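PDB 6AZ5: alpha-amylase from Eubacterium rectale DSM 17629, which carries in this fragment a family 41 carbohydrate-binding module that probably binds starch-type glucans for the surface-anchored enzyme. Local coordinates for residues Ala71-Thr76 with Gly82-Asp87; Leu25-Ala30 with Gly34-Asp39. One frame throughout, in Å; residues are numbered along the deposited sequence.

Contact 1 of 2, residues Ala71-Thr76 with Gly82-Asp87; sequences ARYDNT and GSDTAD
Two backbone hydrogen bonds tie the end of strand 66-72 to the returning chain at Gly82-Asp84, one to either side of the single bridge between Arg72 and Ser83. Tyr73 N gives a nearly straight bond to Gly82 O at 2.8 Å (172° at the hydrogen), whereas Asp84 N reaches Ala71 O at 2.8 Å along a more bent path. Gly82 O is used more than once: the CA-H of Arg72 approaches it, and a water donates to it while accepting from Asp74 N at 2.7 Å. The water thus links Asp74, one residue beyond the last direct bond, to the same carbonyl.

The main side-chain contact is made by Tyr73. With CG anti to its own carbonyl carbon (chi1 -57°), the ring lies against the backbone at Ser83: Ser83 C sits 3.5 Å above one face, offset toward the rim, and Ser83 O is 3.1 Å from Tyr73 CE2. The ring also packs on Gly82, whose phi is positive (104°), Tyr73 CD2 being 3.8 Å from Gly82 C. The Tyr73 hydroxyl is bonded to Asp104.

The charged side chains find their partners outside the two segments. The Arg72 guanidinium turns off to a salt bridge with Asp24 and a cation-pi contact with Trp79. Asp84 OD2 meets both Arg88 and the Tyr102 hydroxyl. The single bridge closes the base of the loop that joins the antiparallel neighbours 66-72 and 88-91 in this all-beta module.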
loop_
_atom_site.group_PDB
_atom_site.type_symbol
_atom_site.label_atom_id
_atom_site.label_comp_id
_atom_site.label_asym_id
_atom_site.label_seq_id
_atom_site.Cartn_x
_atom_site.Cartn_y
_atom_site.Cartn_z
ATOM N N ALA A 71 1.863 4.280 -5.314
ATOM C CA ALA A 71 0.821 5.089 -4.698
ATOM C C ALA A 71 0.366 6.215 -5.635
ATOM O O ALA A 71 1.151 6.696 -6.449
ATOM C CB ALA A 71 1.313 5.659 -3.382
ATOM N N ARG A 72 -0.902 6.613 -5.529
ATOM C CA ARG A 72 -1.423 7.790 -6.234
ATOM C C ARG A 72 -2.110 8.701 -5.224
ATOM O O ARG A 72 -2.855 8.227 -4.366
ATOM C CB ARG A 72 -2.385 7.389 -7.350
ATOM C CG ARG A 72 -1.756 6.507 -8.404
ATOM C CD ARG A 72 -2.664 6.356 -9.610
ATOM N NE ARG A 72 -4.009 5.958 -9.208
ATOM C CZ ARG A 72 -5.043 5.855 -10.037
ATOM N NH1 ARG A 72 -4.888 6.119 -11.327
ATOM N NH2 ARG A 72 -6.233 5.491 -9.570
ATOM N N TYR A 73 -1.853 10.004 -5.319
ATOM C CA TYR A 73 -2.167 10.928 -4.225
ATOM C C TYR A 73 -3.585 11.494 -4.239
ATOM O O TYR A 73 -4.127 11.856 -3.192
ATOM C CB TYR A 73 -1.172 12.094 -4.225
ATOM C CG TYR A 73 0.279 11.679 -4.124
ATOM C CD1 TYR A 73 0.646 10.515 -3.466
ATOM C CD2 TYR A 73 1.281 12.454 -4.690
ATOM C CE1 TYR A 73 1.973 10.133 -3.377
ATOM C CE2 TYR A 73 2.609 12.084 -4.605
ATOM C CZ TYR A 73 2.951 10.922 -3.949
ATOM O OH TYR A 73 4.274 10.551 -3.863
ATOM N N ASP A 74 -4.180 11.591 -5.420
ATOM C CA ASP A 74 -5.514 12.172 -5.542
ATOM C C ASP A 74 -6.213 11.570 -6.750
ATOM O O ASP A 74 -6.122 12.101 -7.858
ATOM C CB ASP A 74 -5.429 13.698 -5.664
ATOM C CG ASP A 74 -6.776 14.385 -5.460
ATOM O OD1 ASP A 74 -7.821 13.704 -5.503
ATOM O OD2 ASP A 74 -6.786 15.620 -5.262
ATOM N N ASN A 75 -6.910 10.461 -6.536
ATOM C CA ASN A 75 -7.476 9.710 -7.650
ATOM C C ASN A 75 -8.711 10.377 -8.254
ATOM O O ASN A 75 -9.253 9.898 -9.248
ATOM C CB ASN A 75 -7.808 8.278 -7.222
ATOM C CG ASN A 75 -8.773 8.216 -6.045
ATOM O OD1 ASN A 75 -9.403 9.208 -5.679
ATOM N ND2 ASN A 75 -8.890 7.033 -5.449
ATOM N N THR A 76 -9.147 11.481 -7.653
ATOM C CA THR A 76 -10.215 12.284 -8.239
ATOM C C THR A 76 -9.674 13.039 -9.452
ATOM O O THR A 76 -10.441 13.570 -10.257
ATOM C CB THR A 76 -10.816 13.282 -7.226
ATOM O OG1 THR A 76 -9.842 14.276 -6.883
ATOM C CG2 THR A 76 -11.279 12.563 -5.960
ATOM N N GLY A 82 -1.192 13.190 -9.100
ATOM C CA GLY A 82 0.113 12.838 -8.574
ATOM C C GLY A 82 0.242 11.381 -8.169
ATOM O O GLY A 82 -0.717 10.758 -7.717
ATOM N N SER A 83 1.440 10.835 -8.338
ATOM C CA SER A 83 1.728 9.482 -7.883
ATOM C C SER A 83 3.073 9.433 -7.168
ATOM O O SER A 83 3.721 10.462 -6.990
ATOM C CB SER A 83 1.693 8.502 -9.060
ATOM O OG SER A 83 2.678 8.812 -10.025
ATOM N N ASP A 84 3.489 8.240 -6.755
ATOM C CA ASP A 84 4.777 8.069 -6.084
ATOM C C ASP A 84 5.930 8.349 -7.055
ATOM O O ASP A 84 5.720 8.421 -8.276
ATOM C CB ASP A 84 4.895 6.657 -5.504
ATOM C CG ASP A 84 6.128 6.475 -4.629
ATOM O OD1 ASP A 84 6.541 7.446 -3.961
ATOM O OD2 ASP A 84 6.694 5.362 -4.630
ATOM N N THR A 85 7.145 8.500 -6.523
ATOM C CA THR A 85 8.285 8.905 -7.353
ATOM C C THR A 85 8.856 7.833 -8.301
ATOM O O THR A 85 9.714 8.156 -9.121
ATOM C CB THR A 85 9.456 9.447 -6.477
ATOM O OG1 THR A 85 9.874 8.444 -5.544
ATOM C CG2 THR A 85 9.021 10.688 -5.730
ATOM N N ALA A 86 8.375 6.589 -8.214
ATOM C CA ALA A 86 8.819 5.517 -9.129
ATOM C C ALA A 86 8.012 4.216 -9.013
ATOM O O ALA A 86 7.222 4.054 -8.084
ATOM C CB ALA A 86 10.300 5.199 -8.910
ATOM N N ASP A 87 8.217 3.305 -9.968
ATOM C CA ASP A 87 7.697 1.935 -9.896
ATOM C C ASP A 87 8.193 1.224 -8.644
ATOM O O ASP A 87 9.398 1.181 -8.387
ATOM C CB ASP A 87 8.130 1.111 -11.116
ATOM C CG ASP A 87 7.197 1.257 -12.304
ATOM O OD1 ASP A 87 6.535 2.310 -12.418
ATOM O OD2 ASP A 87 7.136 0.311 -13.130
HETATM O O HOH W 1 -3.321 11.085 -7.899
#

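Contact 2 of 2, residues Leu25-Ala30 with Gly34-Asp39; sequences LWMWNA and GSYVFD
The indole of Trp26 lies flat over Gly34: the glycine CA is 3.8 Å from the centroid of the six-membered ring and only 5° off its normal, a CH-pi contact. Trp79 meets the same indole edge-to-face. The Tyr36 ring receives Leu25 O at its edge, in plane, while Met27 SD approaches obliquely, 4.1 Å from the centroid, in a Met-aromatic contact. The two side chains cross at about a right angle, and the bend of Met27 at chi3 (78°) turns CE away from the Tyr36 ring and leaves SD as the atom nearest it. Phe38 likewise crosses Leu25, its CZ touching Leu25 CD2 at 3.6 Å.

Between the two sets of side chains runs an antiparallel ladder. Leu25 and Tyr36 form a hydrogen-bonded pair, with Leu25 N to Tyr36 O at 2.8 Å and Tyr36 N to Leu25 O at 2.9 Å. Trp26 and Ser35 follow as a non-hydrogen-bonded pair, and Met27 and Gly34 as the next hydrogen-bonded one. There Met27 N reaches Gly34 O at 3.0 Å almost straight, whereas the return bond from Gly34 N is weak (123° at the hydrogen), consistent with the corner the chain turns there.

Leu25, Met27 and Tyr36 occupy one face of the sheet, where Met27 packs on Ile56 and Val67; Trp26 and Ser35 occupy the other, where Arg72 lies beside them. The Tyr36 hydroxyl is bonded to Asp33 N. The arrangement is an antiparallel beta hairpin with alternating faces, within the mixed sheet of this family 41 carbohydrate-binding module.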
loop_
_atom_site.group_PDB
_atom_site.type_symbol
_atom_site.label_atom_id
_atom_site.label_comp_id
_atom_site.label_asym_id
_atom_site.label_seq_id
_atom_site.Cartn_x
_atom_site.Cartn_y
_atom_site.Cartn_z
ATOM N N LEU A 25 -3.624 2.783 -4.496
ATOM C CA LEU A 25 -2.484 2.104 -5.078
ATOM C C LEU A 25 -2.867 1.654 -6.473
ATOM O O LEU A 25 -3.930 1.068 -6.664
ATOM C CB LEU A 25 -2.065 0.889 -4.247
ATOM C CG LEU A 25 -1.702 1.049 -2.778
ATOM C CD1 LEU A 25 -1.409 -0.324 -2.172
ATOM C CD2 LEU A 25 -0.508 1.997 -2.615
ATOM N N TRP A 26 -2.007 1.930 -7.444
ATOM C CA TRP A 26 -2.156 1.343 -8.763
ATOM C C TRP A 26 -1.309 0.079 -8.808
ATOM O O TRP A 26 -0.092 0.141 -8.671
ATOM C CB TRP A 26 -1.731 2.320 -9.854
ATOM C CG TRP A 26 -2.138 1.882 -11.213
ATOM C CD1 TRP A 26 -1.376 1.213 -12.124
ATOM C CD2 TRP A 26 -3.420 2.072 -11.821
ATOM N NE1 TRP A 26 -2.102 0.981 -13.267
ATOM C CE2 TRP A 26 -3.362 1.501 -13.105
ATOM C CE3 TRP A 26 -4.614 2.676 -11.404
ATOM C CZ2 TRP A 26 -4.450 1.509 -13.976
ATOM C CZ3 TRP A 26 -5.688 2.688 -12.269
ATOM C CH2 TRP A 26 -5.600 2.107 -13.540
ATOM N N MET A 27 -1.946 -1.072 -8.983
ATOM C CA MET A 27 -1.221 -2.330 -8.867
ATOM C C MET A 27 -1.363 -3.193 -10.107
ATOM O O MET A 27 -2.359 -3.099 -10.827
ATOM C CB MET A 27 -1.699 -3.094 -7.630
ATOM C CG MET A 27 -1.778 -2.242 -6.380
ATOM S SD MET A 27 -2.341 -3.170 -4.934
ATOM C CE MET A 27 -0.845 -4.056 -4.498
ATOM N N TRP A 28 -0.350 -4.018 -10.361
ATOM C CA TRP A 28 -0.370 -4.946 -11.488
ATOM C C TRP A 28 0.409 -6.231 -11.181
ATOM O O TRP A 28 1.159 -6.289 -10.208
ATOM C CB TRP A 28 0.183 -4.274 -12.744
ATOM C CG TRP A 28 1.623 -3.850 -12.660
ATOM C CD1 TRP A 28 2.699 -4.541 -13.123
ATOM C CD2 TRP A 28 2.140 -2.630 -12.103
ATOM N NE1 TRP A 28 3.851 -3.838 -12.886
ATOM C CE2 TRP A 28 3.538 -2.662 -12.265
ATOM C CE3 TRP A 28 1.557 -1.523 -11.483
ATOM C CZ2 TRP A 28 4.365 -1.631 -11.820
ATOM C CZ3 TRP A 28 2.377 -0.497 -11.050
ATOM C CH2 TRP A 28 3.768 -0.559 -11.216
ATOM N N ASN A 29 0.203 -7.252 -12.011
ATOM C CA ASN A 29 0.715 -8.616 -11.797
ATOM C C ASN A 29 0.118 -9.324 -10.584
ATOM O O ASN A 29 -0.523 -8.704 -9.740
ATOM C CB ASN A 29 2.243 -8.627 -11.678
ATOM C CG ASN A 29 2.921 -8.068 -12.905
ATOM O OD1 ASN A 29 3.840 -7.258 -12.799
ATOM N ND2 ASN A 29 2.458 -8.481 -14.085
ATOM N N ALA A 30 0.331 -10.638 -10.532
ATOM C CA ALA A 30 -0.175 -11.507 -9.471
ATOM C C ALA A 30 -1.694 -11.439 -9.363
ATOM O O ALA A 30 -2.253 -11.557 -8.273
ATOM C CB ALA A 30 0.474 -11.155 -8.129
ATOM N N GLY A 34 -5.330 -2.412 -11.640
ATOM C CA GLY A 34 -5.984 -1.136 -11.431
ATOM C C GLY A 34 -5.877 -0.566 -10.031
ATOM O O GLY A 34 -4.888 -0.768 -9.325
ATOM N N SER A 35 -6.922 0.146 -9.631
ATOM C CA SER A 35 -6.914 0.919 -8.396
ATOM C C SER A 35 -7.348 0.140 -7.153
ATOM O O SER A 35 -8.299 -0.643 -7.194
ATOM C CB SER A 35 -7.811 2.137 -8.560
ATOM O OG SER A 35 -7.898 2.838 -7.342
ATOM N N TYR A 36 -6.641 0.383 -6.050
ATOM C CA TYR A 36 -6.933 -0.215 -4.748
ATOM C C TYR A 36 -6.881 0.881 -3.691
ATOM O O TYR A 36 -5.806 1.388 -3.364
ATOM C CB TYR A 36 -5.945 -1.348 -4.425
ATOM C CG TYR A 36 -6.080 -2.517 -5.361
ATOM C CD1 TYR A 36 -5.476 -2.504 -6.611
ATOM C CD2 TYR A 36 -6.842 -3.622 -5.015
ATOM C CE1 TYR A 36 -5.615 -3.561 -7.482
ATOM C CE2 TYR A 36 -6.988 -4.682 -5.882
ATOM C CZ TYR A 36 -6.371 -4.648 -7.114
ATOM O OH TYR A 36 -6.515 -5.704 -7.983
ATOM N N VAL A 37 -8.048 1.241 -3.165
ATOM C CA VAL A 37 -8.218 2.459 -2.375
ATOM C C VAL A 37 -8.094 2.226 -0.871
ATOM O O VAL A 37 -8.701 1.312 -0.325
ATOM C CB VAL A 37 -9.601 3.117 -2.669
ATOM C CG1 VAL A 37 -9.840 4.317 -1.763
ATOM C CG2 VAL A 37 -9.711 3.524 -4.133
ATOM N N PHE A 38 -7.307 3.061 -0.200
ATOM C CA PHE A 38 -7.191 2.969 1.248
ATOM C C PHE A 38 -8.505 3.376 1.894
ATOM O O PHE A 38 -9.121 4.369 1.496
ATOM C CB PHE A 38 -6.043 3.842 1.756
ATOM C CG PHE A 38 -4.688 3.370 1.312
ATOM C CD1 PHE A 38 -4.042 2.349 1.994
ATOM C CD2 PHE A 38 -4.065 3.939 0.215
ATOM C CE1 PHE A 38 -2.802 1.904 1.590
ATOM C CE2 PHE A 38 -2.823 3.498 -0.195
ATOM C CZ PHE A 38 -2.194 2.476 0.490
ATOM N N ASP A 39 -8.934 2.607 2.890
ATOM C CA ASP A 39 -10.202 2.877 3.547
ATOM C C ASP A 39 -10.103 2.813 5.069
ATOM O O ASP A 39 -11.118 2.810 5.761
ATOM C CB ASP A 39 -11.277 1.907 3.050
ATOM C CG ASP A 39 -10.852 0.446 3.133
ATOM O OD1 ASP A 39 -9.790 0.145 3.715
ATOM O OD2 ASP A 39 -11.602 -0.414 2.617
#

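Contact 2 builds the pairing of strands 24-29 and 35-44, and contact 1 closes the loop that follows strand 66-72; since strand 66-72 also pairs with 24-29, both reach the same sheet, their centres about 11 Å apart. They meet through side chains. Arg72 NH1 of contact 1 lies 3.5 Å from Trp26 CE3 of contact 2, and Arg72 NH2 is 3.8 Å from Ser35 CB. Asp24, just before contact 2, joins them by bonding both Arg72 and Ser35, while Trp79, in the loop spanned by contact 1, touches Arg72 and Trp26. Tryptophan surfaces are usual in family 41 modules, so the cluster may take part in glucan binding, although no sugar contact is established here.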